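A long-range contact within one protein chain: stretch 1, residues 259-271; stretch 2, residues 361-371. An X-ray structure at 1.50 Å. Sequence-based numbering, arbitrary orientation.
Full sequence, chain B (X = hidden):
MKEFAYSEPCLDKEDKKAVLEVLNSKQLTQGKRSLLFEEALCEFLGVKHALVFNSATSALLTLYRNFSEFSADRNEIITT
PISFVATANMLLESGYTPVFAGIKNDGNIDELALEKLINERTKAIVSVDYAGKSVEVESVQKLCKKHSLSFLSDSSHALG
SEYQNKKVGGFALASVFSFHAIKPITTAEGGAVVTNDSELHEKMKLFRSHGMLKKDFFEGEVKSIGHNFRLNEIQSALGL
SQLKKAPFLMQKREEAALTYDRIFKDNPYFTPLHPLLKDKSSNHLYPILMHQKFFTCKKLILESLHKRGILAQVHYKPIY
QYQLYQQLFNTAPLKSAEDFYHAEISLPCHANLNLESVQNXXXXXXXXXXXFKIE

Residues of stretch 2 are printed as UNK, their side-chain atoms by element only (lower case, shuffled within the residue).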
# COMPACT_ATOMS: atom_id res chain seq x y z
N THR B 259 -24.80 11.53 24.51
CA THR B 259 -24.71 11.15 25.92
C THR B 259 -23.60 11.92 26.62
O THR B 259 -23.80 12.48 27.69
CB THR B 259 -24.52 9.63 26.07
OG1 THR B 259 -25.70 9.00 25.58
CG2 THR B 259 -24.32 9.23 27.53
N TYR B 260 -22.41 11.97 26.01
CA TYR B 260 -21.38 12.84 26.56
C TYR B 260 -21.88 14.28 26.71
O TYR B 260 -21.64 14.92 27.73
CB TYR B 260 -20.19 12.87 25.63
CG TYR B 260 -19.21 11.71 25.68
CD1 TYR B 260 -18.57 11.35 26.87
CD2 TYR B 260 -18.84 11.04 24.51
CE1 TYR B 260 -17.61 10.34 26.90
CE2 TYR B 260 -17.90 10.01 24.54
CZ TYR B 260 -17.28 9.67 25.74
OH TYR B 260 -16.32 8.68 25.77
N ASP B 261 -22.54 14.81 25.67
CA ASP B 261 -23.04 16.19 25.70
C ASP B 261 -23.93 16.40 26.93
O ASP B 261 -23.79 17.41 27.64
CB ASP B 261 -23.85 16.52 24.45
CG ASP B 261 -22.99 16.66 23.19
OD1 ASP B 261 -21.74 16.60 23.24
OD2 ASP B 261 -23.63 16.83 22.13
N ARG B 262 -24.83 15.44 27.18
CA ARG B 262 -25.76 15.61 28.31
C ARG B 262 -25.00 15.69 29.62
O ARG B 262 -25.27 16.57 30.46
CB ARG B 262 -26.78 14.47 28.38
CG ARG B 262 -27.81 14.48 27.27
CD ARG B 262 -28.94 13.51 27.61
NE ARG B 262 -28.48 12.14 27.85
CZ ARG B 262 -28.21 11.25 26.90
NH1 ARG B 262 -28.33 11.59 25.61
NH2 ARG B 262 -27.83 10.02 27.23
N ILE B 263 -24.04 14.78 29.81
CA ILE B 263 -23.33 14.71 31.08
C ILE B 263 -22.36 15.87 31.25
O ILE B 263 -22.17 16.35 32.38
CB ILE B 263 -22.61 13.33 31.20
CG1 ILE B 263 -23.68 12.22 31.23
CG2 ILE B 263 -21.71 13.27 32.44
CD1 ILE B 263 -23.14 10.80 31.03
N PHE B 264 -21.78 16.34 30.14
CA PHE B 264 -20.82 17.44 30.17
C PHE B 264 -21.44 18.83 30.10
O PHE B 264 -20.71 19.83 30.20
CB PHE B 264 -19.84 17.30 28.98
CG PHE B 264 -18.95 16.10 29.06
CD1 PHE B 264 -18.62 15.52 30.29
CD2 PHE B 264 -18.39 15.56 27.90
CE1 PHE B 264 -17.77 14.41 30.36
CE2 PHE B 264 -17.53 14.45 27.96
CZ PHE B 264 -17.21 13.88 29.18
N LYS B 265 -22.76 18.93 29.90
CA LYS B 265 -23.41 20.24 29.76
C LYS B 265 -23.08 21.12 30.97
O LYS B 265 -23.21 20.68 32.11
CB LYS B 265 -24.92 20.07 29.60
CG LYS B 265 -25.71 21.38 29.60
CD LYS B 265 -25.92 21.92 28.21
CE LYS B 265 -26.95 23.04 28.22
NZ LYS B 265 -27.36 23.41 26.85
N ASP B 266 -22.60 22.34 30.69
CA ASP B 266 -22.24 23.36 31.71
C ASP B 266 -21.13 22.95 32.67
O ASP B 266 -20.98 23.54 33.75
CB ASP B 266 -23.47 23.84 32.50
CG ASP B 266 -24.52 24.47 31.62
OD1 ASP B 266 -25.71 24.30 31.94
OD2 ASP B 266 -24.17 25.13 30.62
N ASN B 267 -20.34 21.94 32.30
CA ASN B 267 -19.22 21.57 33.16
C ASN B 267 -18.20 22.73 33.18
O ASN B 267 -18.06 23.47 32.20
CB ASN B 267 -18.59 20.25 32.70
CG ASN B 267 -17.55 20.45 31.63
OD1 ASN B 267 -16.40 20.74 31.93
ND2 ASN B 267 -17.96 20.32 30.38
N PRO B 268 -17.50 22.90 34.31
CA PRO B 268 -16.54 23.99 34.49
C PRO B 268 -15.13 23.79 33.90
O PRO B 268 -14.30 24.71 33.96
CB PRO B 268 -16.45 24.09 36.02
CG PRO B 268 -16.65 22.70 36.49
CD PRO B 268 -17.63 22.07 35.52
N TYR B 269 -14.86 22.63 33.29
CA TYR B 269 -13.47 22.24 32.97
C TYR B 269 -13.10 22.31 31.49
O TYR B 269 -11.94 22.60 31.16
CB TYR B 269 -13.20 20.81 33.42
CG TYR B 269 -13.64 20.51 34.84
CD1 TYR B 269 -13.02 21.11 35.93
CD2 TYR B 269 -14.68 19.62 35.07
CE1 TYR B 269 -13.43 20.82 37.24
CE2 TYR B 269 -15.09 19.32 36.36
CZ TYR B 269 -14.46 19.92 37.44
OH TYR B 269 -14.87 19.61 38.72
N PHE B 270 -14.05 22.02 30.61
CA PHE B 270 -13.74 21.94 29.18
C PHE B 270 -14.98 22.15 28.35
O PHE B 270 -16.10 22.05 28.87
CB PHE B 270 -13.11 20.57 28.82
CG PHE B 270 -13.92 19.39 29.30
CD1 PHE B 270 -15.06 18.98 28.61
CD2 PHE B 270 -13.53 18.71 30.45
CE1 PHE B 270 -15.81 17.89 29.07
CE2 PHE B 270 -14.28 17.63 30.93
CZ PHE B 270 -15.42 17.21 30.23
N THR B 271 -14.78 22.41 27.06
CA THR B 271 -15.88 22.64 26.11
C THR B 271 -15.90 21.52 25.06
O THR B 271 -14.98 21.42 24.27
CB THR B 271 -15.68 24.00 25.39
OG1 THR B 271 -15.59 25.05 26.37
CG2 THR B 271 -16.83 24.30 24.41
N UNK B 361 -17.55 6.49 31.37
CA UNK B 361 -16.40 7.28 30.94
C UNK B 361 -16.60 8.76 31.25
O UNK B 361 -15.72 9.43 31.77
c UNK B 361 -15.09 8.08 28.91
c UNK B 361 -15.68 5.64 29.16
c UNK B 361 -15.88 5.19 27.73
c UNK B 361 -16.13 7.08 29.43
N UNK B 362 -17.78 9.28 30.90
CA UNK B 362 -18.05 10.70 31.06
C UNK B 362 -17.95 11.12 32.53
O UNK B 362 -17.32 12.13 32.85
c UNK B 362 -19.42 11.03 30.49
N UNK B 363 -18.54 10.33 33.42
CA UNK B 363 -18.46 10.65 34.83
C UNK B 363 -17.00 10.56 35.35
O UNK B 363 -16.57 11.40 36.14
c UNK B 363 -20.89 10.34 35.51
c UNK B 363 -21.95 9.88 34.80
c UNK B 363 -22.60 11.67 35.90
c UNK B 363 -19.48 9.83 35.63
n UNK B 363 -23.01 10.73 35.07
n UNK B 363 -21.33 11.46 36.19
N UNK B 364 -16.24 9.58 34.85
CA UNK B 364 -14.81 9.46 35.17
C UNK B 364 -13.96 10.63 34.67
O UNK B 364 -13.05 11.08 35.36
c UNK B 364 -14.25 8.14 34.63
o UNK B 364 -14.85 7.03 35.28
N UNK B 365 -14.26 11.12 33.46
CA UNK B 365 -13.56 12.30 32.92
C UNK B 365 -13.78 13.48 33.85
O UNK B 365 -12.84 14.19 34.19
c UNK B 365 -13.58 11.57 30.52
c UNK B 365 -13.54 14.01 31.00
c UNK B 365 -14.04 12.65 31.48
N UNK B 366 -15.03 13.69 34.27
CA UNK B 366 -15.32 14.80 35.18
C UNK B 366 -14.55 14.65 36.49
O UNK B 366 -13.99 15.64 36.98
c UNK B 366 -19.13 15.31 34.54
c UNK B 366 -17.63 15.40 34.21
c UNK B 366 -16.83 14.95 35.44
c UNK B 366 -17.25 16.80 33.74
N UNK B 367 -14.52 13.43 37.03
CA UNK B 367 -13.82 13.18 38.30
C UNK B 367 -12.34 13.47 38.15
O UNK B 367 -11.72 13.98 39.07
n UNK B 367 -17.99 13.30 41.43
c UNK B 367 -15.45 11.45 39.26
c UNK B 367 -14.02 11.75 38.79
c UNK B 367 -15.91 12.41 40.35
c UNK B 367 -17.35 12.12 40.77
N UNK B 368 -11.78 13.13 36.99
CA UNK B 368 -10.37 13.36 36.73
C UNK B 368 -10.06 14.86 36.78
O UNK B 368 -9.13 15.30 37.48
c UNK B 368 -9.98 12.78 35.35
o UNK B 368 -10.20 11.37 35.36
c UNK B 368 -8.52 13.09 35.03
N UNK B 369 -10.83 15.65 36.04
CA UNK B 369 -10.62 17.09 36.03
C UNK B 369 -10.81 17.71 37.41
O UNK B 369 -10.04 18.57 37.82
c UNK B 369 -9.70 17.70 31.08
c UNK B 369 -10.04 18.76 33.22
c UNK B 369 -11.15 16.69 32.75
c UNK B 369 -11.51 17.76 34.99
c UNK B 369 -9.44 18.75 31.95
c UNK B 369 -10.55 16.66 31.48
c UNK B 369 -10.90 17.75 33.62
N UNK B 370 -11.82 17.23 38.13
CA UNK B 370 -12.09 17.72 39.47
C UNK B 370 -10.87 17.57 40.37
O UNK B 370 -10.64 18.40 41.26
c UNK B 370 -13.83 17.57 41.38
o UNK B 370 -15.81 17.32 42.67
c UNK B 370 -14.96 16.74 41.96
o UNK B 370 -15.00 15.51 41.72
c UNK B 370 -13.30 16.98 40.05
N UNK B 371 -10.09 16.51 40.15
CA UNK B 371 -8.96 16.19 41.03
C UNK B 371 -7.77 17.14 40.90
O UNK B 371 -6.88 17.13 41.74
c UNK B 371 -8.50 14.75 40.79
o UNK B 371 -7.78 14.66 39.57

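Position 361 has four side-chain carbons, forked at the first, with one arm two carbons long, and one of them lies at the edge of the Tyr260 ring: isoleucine. Ile361 CG2 is 3.4 Å from Tyr260 OH, whose hydrogen bond lies elsewhere in the structure, so the contact costs no polar group.

Position 362 carries a single carbon, CB, touching Tyr260, Ile263 and Phe264, which marks alanine. Here the first helix comes close: Ala362 CB lies 3.7 Å from Tyr260 CD1 and 3.8 Å from both Ile263 CG2 and Phe264 CE1. So small a side chain lets three larger ones gather round it, and Phe264 CE1 also reaches Ala362 O at 3.4 Å.

At position 363 one carbon leads to a five-membered ring of three carbons and two nitrogens, with Ile263 CG2 over its face, a histidine. Ile263 CG2 is 3.9 Å from His363 NE2, while the residue as a whole stays exposed, as suits a polar ring at the margin of the contact.

Position 364 has one carbon and one oxygen and touches nothing on stretch 1; it is serine, and polarity suits Ser364 on a partly exposed flank.

Position 365 shows one carbon carrying two more, against Phe264 and Phe270: a valine. Val365 CG1 packs 3.7 Å from Phe270 CE2, a short branched side chain filling buried space beside the aromatic ring.

Position 366 has four carbons forked at the second, reaching Ile263, Phe264, Asn267, Tyr269 and Phe270: leucine. The fork spreads its contacts, with Leu366 CD1 3.9 Å from Ile263 CG2 and Leu366 CD2 3.8 Å from Asn267 CB and 3.9 Å from Phe264 CD1.

Position 367, four carbons in a row ending in nitrogen, touches nothing on stretch 1 and is lysine; Lys367 points away, as suits an exposed charge.

Position 368, one carbon bearing an oxygen and a carbon, is threonine. Buried but out of reach of stretch 1, Thr368 donates OG1 to Ser364 O.

Position 369 bears a six-carbon ring on one carbon, against Tyr269 and Phe270: phenylalanine. Phe369 CB lies over the Tyr269 ring face, 3.5 Å from Tyr269 CG, and Phe369 CD1 is 3.7 Å from Phe270 CE2; a large apolar ring suits this buried place between helix and aromatics.

Position 370 has three carbons, the third carrying two oxygens, and its CB meets Tyr269: glutamate. Glu370 CB is 3.3 Å from Tyr269 OH; the long chain leads its charge away from the apolar contact.

Position 371, one carbon and one oxygen, touches nothing on stretch 1 and is serine; Ser371 points away and donates OG to Thr368 O.

The contact is therefore apolar, with no hydrogen bond crossing it. The helix axes approach to 9.7 Å and run at 39°. Asn267 braces the turn by donating ND2 to Phe264 O, its OD1 accepts from Tyr269 N and Phe270 N, and those two aromatics pack against Phe369.

Stretch 2, residues 361-371: IAHSVLKTFES
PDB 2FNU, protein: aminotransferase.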